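Local structure of NOL1/NOP2/sun family protein (Enterococcus faecium, 3M4X) at residues 110-115 and 163-168; 133-138 and 144-149. The protein probably methylates cytosines of ribosomal RNA, using S-adenosylmethionine, as a member of the RsmB/RsmF family. All blocks are in the same frame, centred on the assembly; numbering follows the deposited sequence.

Contact 1 of 2, residues 110-115 and 163-168; sequences LDLCAA and HAPAEL
Leu112 and Pro165 bring the two backbones closest, with their CA atoms 6.8 Å apart, where the chain leaves strand 108-111 and faces the first turn of helix 165-172. No hydrogen bond crosses between 110-115 and 163-168. The contact is apolar and rests on three side chains. Leu112 holds CG anti to its backbone N (chi1 -172°), which carries both methyls over to the helix. Its CD1 touches two residues three apart in the chain. One is Pro165, whose CB lies 4.0 Å from Leu112 CD1. The other is Leu168, whose CD1 is 3.8 Å from the same Leu112 methyl. The second branch of Leu112, CD2, lies 4.1 Å from Pro165 CB. The leucine thus straddles one side of the proline ring and crosses it at about a right angle. Leu112 and Leu168 instead run past each other in opposite directions and meet methyl to methyl.

The turn is braced from within. Leu168 N donates to Pro165 O at 2.9 Å. The carboxylate of Glu167 folds back, and its OE1 accepts the N-H of Ala164 at 3.1 Å. That N-H reaches the oxygen from above the carboxylate plane, 55° out of it. Glu167 CD also lies at the edge of the His163 ring, in its plane.

Leu112 opens the loop after strand 108-111, whose place is consistent with the glycine-rich cofactor loop of class I methyltransferases. Asn136 ND2, on strand 132-136, bonds to both Leu112 O and His163 O and so joins the two segments. Leu168 rests on Asn136 and Met223. Helix 205-222 also packs here, with Ile216 and Ala220 against Leu112 and Ser219 against Pro165. Val181 of strand 176-182 also packs on Leu112.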
ATOM      1  N   LEU A 110      -8.228   1.196   7.191  1.00 28.75           N
ATOM      2  CA  LEU A 110      -7.225   0.317   7.781  1.00 29.05           C
ATOM      3  C   LEU A 110      -6.807  -0.751   6.775  1.00 26.91           C
ATOM      4  O   LEU A 110      -7.650  -1.387   6.165  1.00 29.70           O
ATOM      5  CB  LEU A 110      -7.771  -0.337   9.067  1.00 26.45           C
ATOM      6  CG  LEU A 110      -6.883  -1.384   9.759  1.00 26.09           C
ATOM      7  CD1 LEU A 110      -5.608  -0.737  10.286  1.00 23.99           C
ATOM      8  CD2 LEU A 110      -7.631  -2.067  10.897  1.00 26.51           C
ATOM      9  N   ASP A 111      -5.501  -0.893   6.580  1.00 28.53           N
ATOM     10  CA  ASP A 111      -4.917  -2.020   5.861  1.00 30.63           C
ATOM     11  C   ASP A 111      -4.268  -2.900   6.923  1.00 32.15           C
ATOM     12  O   ASP A 111      -3.180  -2.593   7.421  1.00 34.34           O
ATOM     13  CB  ASP A 111      -3.857  -1.536   4.869  1.00 31.25           C
ATOM     14  CG  ASP A 111      -3.469  -2.608   3.851  1.00 37.98           C
ATOM     15  OD1 ASP A 111      -2.691  -2.298   2.917  1.00 35.38           O
ATOM     16  OD2 ASP A 111      -3.936  -3.763   3.977  1.00 38.22           O
ATOM     17  N   LEU A 112      -4.939  -3.984   7.282  1.00 32.06           N
ATOM     18  CA  LEU A 112      -4.576  -4.736   8.485  1.00 34.80           C
ATOM     19  C   LEU A 112      -3.345  -5.646   8.338  1.00 36.44           C
ATOM     20  O   LEU A 112      -2.535  -5.759   9.250  1.00 40.38           O
ATOM     21  CB  LEU A 112      -5.790  -5.515   8.993  1.00 32.68           C
ATOM     22  CG  LEU A 112      -5.697  -6.230  10.339  1.00 33.08           C
ATOM     23  CD1 LEU A 112      -5.394  -5.263  11.478  1.00 28.35           C
ATOM     24  CD2 LEU A 112      -6.991  -6.949  10.601  1.00 38.70           C
ATOM     25  N   CYS A 113      -3.197  -6.284   7.185  1.00 32.09           N
ATOM     26  CA  CYS A 113      -2.017  -7.102   6.911  1.00 33.92           C
ATOM     27  C   CYS A 113      -1.312  -6.570   5.667  1.00 32.89           C
ATOM     28  O   CYS A 113      -1.531  -7.068   4.566  1.00 32.12           O
ATOM     29  CB  CYS A 113      -2.445  -8.559   6.712  1.00 35.57           C
ATOM     30  SG  CYS A 113      -3.590  -9.132   7.984  1.00 39.97           S
ATOM     31  N   ALA A 114      -0.438  -5.587   5.852  1.00 29.00           N
ATOM     32  CA  ALA A 114      -0.187  -4.607   4.784  1.00 36.75           C
ATOM     33  C   ALA A 114       1.060  -4.749   3.912  1.00 37.55           C
ATOM     34  O   ALA A 114       1.048  -4.295   2.780  1.00 42.42           O
ATOM     35  CB  ALA A 114      -0.260  -3.214   5.346  1.00 35.98           C
ATOM     36  N   ALA A 115       2.128  -5.349   4.432  1.00 40.59           N
ATOM     37  CA  ALA A 115       3.355  -5.546   3.647  1.00 46.79           C
ATOM     38  C   ALA A 115       3.112  -6.443   2.427  1.00 43.70           C
ATOM     39  O   ALA A 115       2.330  -7.390   2.494  1.00 32.05           O
ATOM     40  CB  ALA A 115       4.454  -6.126   4.515  1.00 46.53           C
ATOM     41  N   HIS A 163       1.865  -4.042  14.610  1.00 44.09           N
ATOM     42  CA  HIS A 163       1.117  -4.791  15.615  1.00 47.81           C
ATOM     43  C   HIS A 163       0.387  -5.995  15.042  1.00 48.82           C
ATOM     44  O   HIS A 163       0.133  -6.077  13.837  1.00 47.32           O
ATOM     45  CB  HIS A 163       0.073  -3.897  16.291  1.00 48.98           C
ATOM     46  CG  HIS A 163       0.627  -2.998  17.352  1.00 55.60           C
ATOM     47  ND1 HIS A 163       0.994  -1.693  17.104  1.00 56.88           N
ATOM     48  CD2 HIS A 163       0.858  -3.212  18.669  1.00 54.17           C
ATOM     49  CE1 HIS A 163       1.434  -1.144  18.222  1.00 58.45           C
ATOM     50  NE2 HIS A 163       1.363  -2.044  19.184  1.00 58.12           N
ATOM     51  N   ALA A 164       0.056  -6.925  15.935  1.00 45.84           N
ATOM     52  CA  ALA A 164      -0.924  -7.959  15.658  1.00 45.74           C
ATOM     53  C   ALA A 164      -2.294  -7.309  15.719  1.00 44.53           C
ATOM     54  O   ALA A 164      -2.512  -6.381  16.505  1.00 46.34           O
ATOM     55  CB  ALA A 164      -0.826  -9.080  16.701  1.00 47.44           C
ATOM     56  N   PRO A 165      -3.228  -7.788  14.895  1.00 40.41           N
ATOM     57  CA  PRO A 165      -4.576  -7.212  14.850  1.00 41.38           C
ATOM     58  C   PRO A 165      -5.184  -6.919  16.233  1.00 44.96           C
ATOM     59  O   PRO A 165      -5.613  -5.788  16.479  1.00 48.02           O
ATOM     60  CB  PRO A 165      -5.378  -8.283  14.111  1.00 44.12           C
ATOM     61  CG  PRO A 165      -4.381  -8.904  13.193  1.00 44.74           C
ATOM     62  CD  PRO A 165      -3.078  -8.916  13.960  1.00 44.81           C
ATOM     63  N   ALA A 166      -5.203  -7.909  17.121  1.00 43.48           N
ATOM     64  CA  ALA A 166      -5.862  -7.767  18.415  1.00 44.32           C
ATOM     65  C   ALA A 166      -5.311  -6.606  19.236  1.00 46.19           C
ATOM     66  O   ALA A 166      -6.050  -5.919  19.938  1.00 52.11           O
ATOM     67  CB  ALA A 166      -5.787  -9.089  19.216  1.00 44.51           C
ATOM     68  N   GLU A 167      -4.008  -6.387  19.150  1.00 48.13           N
ATOM     69  CA  GLU A 167      -3.374  -5.287  19.863  1.00 47.31           C
ATOM     70  C   GLU A 167      -3.921  -3.923  19.446  1.00 42.02           C
ATOM     71  O   GLU A 167      -3.801  -2.954  20.184  1.00 46.76           O
ATOM     72  CB  GLU A 167      -1.861  -5.336  19.658  1.00 49.57           C
ATOM     73  CG  GLU A 167      -1.240  -6.620  20.187  1.00 54.19           C
ATOM     74  CD  GLU A 167       0.225  -6.772  19.823  1.00 59.59           C
ATOM     75  OE1 GLU A 167       0.673  -6.127  18.852  1.00 54.01           O
ATOM     76  OE2 GLU A 167       0.924  -7.552  20.507  1.00 64.98           O
ATOM     77  N   LEU A 168      -4.527  -3.848  18.270  1.00 35.72           N
ATOM     78  CA  LEU A 168      -5.001  -2.570  17.741  1.00 36.95           C
ATOM     79  C   LEU A 168      -6.395  -2.219  18.239  1.00 35.91           C
ATOM     80  O   LEU A 168      -6.782  -1.055  18.286  1.00 38.64           O
ATOM     81  CB  LEU A 168      -5.023  -2.603  16.210  1.00 34.56           C
ATOM     82  CG  LEU A 168      -3.691  -2.700  15.466  1.00 41.40           C
ATOM     83  CD1 LEU A 168      -3.926  -2.830  13.964  1.00 36.14           C
ATOM     84  CD2 LEU A 168      -2.789  -1.499  15.773  1.00 43.47           C
TER

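Contact 2 of 2, residues 133-138 and 144-149; sequences LVTNEI and KILSEN
Leu146 and Thr135 meet because each sets a carbon branch anti to its own backbone N: CG in Leu146 (chi1 169°) and CG2 in Thr135. The leucine reaches out from helix 140-153 to the strand, and the two side chains cross at a slant. The threonine methyl faces the fork of the leucine. Thr135 CG2 is 3.6 Å from Leu146 CD2 and 3.9 Å from Leu146 CD1. CD2 also touches the next residue on the same side of the chain, with Glu137 CB 3.9 Å from Leu146 CD2. One leucine methyl therefore bridges two alternate residues, and no hydrogen bond spans the contact.

Glu137 offers only its CB to the leucine. Its chain bends at chi2 (56°), and the carboxylate grips two backbone N-H groups: OE1 takes Ala115 N and OE2 takes Phe139 N. This ties the end of the strand to the loop after strand 108-111. In class I methyltransferases an acidic residue at this place often binds the cofactor ribose, so a similar role is possible here.

The contact lies inside the beta-alpha-beta unit of strand 132-136, helix 140-153 and strand 158-161. Ala114 packs on both Thr135 and Leu146, while Ser120 of helix 118-127 touches Thr135. On the helix, Ser147 OG bonds to Arg369 of strand 367-370.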
ATOM      1  N   LEU A 133      -5.102   6.950   6.737  1.00 28.75           N
ATOM      2  CA  LEU A 133      -4.817   5.585   6.326  1.00 28.92           C
ATOM      3  C   LEU A 133      -3.939   4.985   7.394  1.00 27.79           C
ATOM      4  O   LEU A 133      -2.792   5.401   7.549  1.00 31.48           O
ATOM      5  CB  LEU A 133      -4.045   5.583   4.995  1.00 31.33           C
ATOM      6  CG  LEU A 133      -3.992   4.357   4.063  1.00 37.52           C
ATOM      7  CD1 LEU A 133      -2.603   4.177   3.454  1.00 41.22           C
ATOM      8  CD2 LEU A 133      -4.454   3.068   4.693  1.00 32.77           C
ATOM      9  N   VAL A 134      -4.444   4.020   8.146  1.00 28.16           N
ATOM     10  CA  VAL A 134      -3.516   3.278   8.987  1.00 24.38           C
ATOM     11  C   VAL A 134      -3.156   1.924   8.380  1.00 28.75           C
ATOM     12  O   VAL A 134      -4.011   1.161   7.922  1.00 30.91           O
ATOM     13  CB  VAL A 134      -3.837   3.307  10.529  1.00 36.31           C
ATOM     14  CG1 VAL A 134      -5.108   4.082  10.840  1.00 32.82           C
ATOM     15  CG2 VAL A 134      -3.804   1.931  11.147  1.00 33.08           C
ATOM     16  N   THR A 135      -1.855   1.685   8.310  1.00 30.00           N
ATOM     17  CA  THR A 135      -1.319   0.555   7.585  1.00 30.45           C
ATOM     18  C   THR A 135      -0.505  -0.235   8.571  1.00 32.70           C
ATOM     19  O   THR A 135       0.511   0.233   9.069  1.00 36.95           O
ATOM     20  CB  THR A 135      -0.383   1.005   6.462  1.00 37.87           C
ATOM     21  OG1 THR A 135      -0.931   2.148   5.806  1.00 52.16           O
ATOM     22  CG2 THR A 135      -0.234  -0.084   5.468  1.00 31.45           C
ATOM     23  N   ASN A 136      -0.971  -1.435   8.865  1.00 30.41           N
ATOM     24  CA  ASN A 136      -0.343  -2.250   9.874  1.00 29.79           C
ATOM     25  C   ASN A 136       0.368  -3.464   9.274  1.00 32.37           C
ATOM     26  O   ASN A 136      -0.147  -4.114   8.370  1.00 33.98           O
ATOM     27  CB  ASN A 136      -1.398  -2.703  10.882  1.00 27.16           C
ATOM     28  CG  ASN A 136      -0.835  -3.672  11.907  1.00 36.73           C
ATOM     29  OD1 ASN A 136      -0.152  -3.270  12.850  1.00 37.91           O
ATOM     30  ND2 ASN A 136      -1.109  -4.957  11.718  1.00 35.07           N
ATOM     31  N   GLU A 137       1.557  -3.755   9.786  1.00 38.11           N
ATOM     32  CA  GLU A 137       2.288  -4.963   9.422  1.00 40.24           C
ATOM     33  C   GLU A 137       2.800  -5.608  10.708  1.00 42.34           C
ATOM     34  O   GLU A 137       3.302  -4.915  11.593  1.00 40.64           O
ATOM     35  CB  GLU A 137       3.450  -4.621   8.493  1.00 34.05           C
ATOM     36  CG  GLU A 137       4.400  -5.767   8.246  1.00 41.00           C
ATOM     37  CD  GLU A 137       3.710  -7.009   7.699  1.00 45.77           C
ATOM     38  OE1 GLU A 137       2.671  -6.878   7.009  1.00 46.62           O
ATOM     39  OE2 GLU A 137       4.218  -8.124   7.956  1.00 48.43           O
ATOM     40  N   ILE A 138       2.672  -6.928  10.816  1.00 45.61           N
ATOM     41  CA  ILE A 138       3.004  -7.603  12.066  1.00 48.12           C
ATOM     42  C   ILE A 138       4.501  -7.876  12.193  1.00 45.09           C
ATOM     43  O   ILE A 138       5.042  -7.859  13.295  1.00 49.34           O
ATOM     44  CB  ILE A 138       2.166  -8.899  12.284  1.00 50.82           C
ATOM     45  CG1 ILE A 138       2.259  -9.372  13.743  1.00 55.77           C
ATOM     46  CG2 ILE A 138       2.604  -9.990  11.329  1.00 47.39           C
ATOM     47  CD1 ILE A 138       1.319 -10.556  14.103  1.00 41.98           C
ATOM     48  N   LYS A 144       9.177  -2.009   8.184  1.00 44.71           N
ATOM     49  CA  LYS A 144      10.193  -1.052   7.760  1.00 47.67           C
ATOM     50  C   LYS A 144      10.116  -0.844   6.249  1.00 45.01           C
ATOM     51  O   LYS A 144      10.152   0.294   5.760  1.00 46.50           O
ATOM     52  CB  LYS A 144      11.585  -1.547   8.170  1.00 57.26           C
ATOM     53  CG  LYS A 144      12.721  -0.542   7.997  1.00 67.99           C
ATOM     54  CD  LYS A 144      12.753   0.489   9.122  1.00 77.62           C
ATOM     55  CE  LYS A 144      14.021   1.350   9.048  1.00 84.27           C
ATOM     56  NZ  LYS A 144      14.127   2.375  10.137  1.00 84.39           N
ATOM     57  N   ILE A 145      10.001  -1.960   5.527  1.00 42.64           N
ATOM     58  CA  ILE A 145       9.854  -1.980   4.079  1.00 40.67           C
ATOM     59  C   ILE A 145       8.576  -1.269   3.694  1.00 37.34           C
ATOM     60  O   ILE A 145       8.558  -0.445   2.784  1.00 39.91           O
ATOM     61  CB  ILE A 145       9.782  -3.429   3.546  1.00 50.96           C
ATOM     62  CG1 ILE A 145      10.984  -4.235   4.034  1.00 60.29           C
ATOM     63  CG2 ILE A 145       9.721  -3.460   2.015  1.00 49.50           C
ATOM     64  CD1 ILE A 145      12.299  -3.620   3.648  1.00 66.63           C
ATOM     65  N   LEU A 146       7.501  -1.597   4.396  1.00 30.67           N
ATOM     66  CA  LEU A 146       6.224  -0.960   4.159  1.00 32.93           C
ATOM     67  C   LEU A 146       6.307   0.555   4.373  1.00 34.99           C
ATOM     68  O   LEU A 146       5.833   1.351   3.559  1.00 38.97           O
ATOM     69  CB  LEU A 146       5.182  -1.574   5.085  1.00 33.82           C
ATOM     70  CG  LEU A 146       3.858  -0.836   5.147  1.00 35.69           C
ATOM     71  CD1 LEU A 146       3.242  -0.817   3.754  1.00 38.86           C
ATOM     72  CD2 LEU A 146       2.955  -1.524   6.152  1.00 32.89           C
ATOM     73  N   SER A 147       6.914   0.947   5.478  1.00 34.84           N
ATOM     74  CA  SER A 147       7.099   2.360   5.786  1.00 38.39           C
ATOM     75  C   SER A 147       7.903   3.068   4.681  1.00 36.78           C
ATOM     76  O   SER A 147       7.559   4.165   4.254  1.00 30.35           O
ATOM     77  CB  SER A 147       7.775   2.514   7.156  1.00 32.60           C
ATOM     78  OG  SER A 147       8.122   3.860   7.412  1.00 36.11           O
ATOM     79  N   GLU A 148       8.950   2.424   4.190  1.00 41.66           N
ATOM     80  CA  GLU A 148       9.751   3.047   3.139  1.00 42.77           C
ATOM     81  C   GLU A 148       9.016   3.176   1.806  1.00 36.54           C
ATOM     82  O   GLU A 148       9.226   4.150   1.077  1.00 32.26           O
ATOM     83  CB  GLU A 148      11.110   2.360   3.002  1.00 45.19           C
ATOM     84  CG  GLU A 148      12.009   2.691   4.194  1.00 59.26           C
ATOM     85  CD  GLU A 148      13.278   1.866   4.254  1.00 69.46           C
ATOM     86  OE1 GLU A 148      13.622   1.221   3.239  1.00 75.30           O
ATOM     87  OE2 GLU A 148      13.935   1.871   5.321  1.00 67.77           O
ATOM     88  N   ASN A 149       8.124   2.235   1.503  1.00 34.79           N
ATOM     89  CA  ASN A 149       7.312   2.338   0.283  1.00 37.78           C
ATOM     90  C   ASN A 149       6.243   3.438   0.372  1.00 34.21           C
ATOM     91  O   ASN A 149       5.974   4.128  -0.608  1.00 33.54           O
ATOM     92  CB  ASN A 149       6.666   0.995  -0.083  1.00 37.94           C
ATOM     93  CG  ASN A 149       7.613   0.067  -0.846  1.00 44.64           C
ATOM     94  OD1 ASN A 149       8.208   0.446  -1.865  1.00 41.27           O
ATOM     95  ND2 ASN A 149       7.728  -1.169  -0.370  1.00 40.56           N
TER

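From the N terminus, the chain runs through strand 108-111 and the loop after it, then helix 118-127, to strand 132-136. Contact 2 closes a short loop here, as the chain turns at once into helix 140-153 and packs back on the strand. Strand 158-161 follows, and residues 163-168 then return to 110-115, closing contact 1. Contact 2 is therefore nested inside contact 1. Their centres are about 10 Å apart, and they share one mixed sheet, in which strands 108-111 and 132-136 are parallel neighbours. A probable backbone hydrogen bond from Asp111 N to Val134 O links these strands. Together they tie helices 140-153 and 165-172 to the strand ends of the Rossmann-like methyltransferase domain.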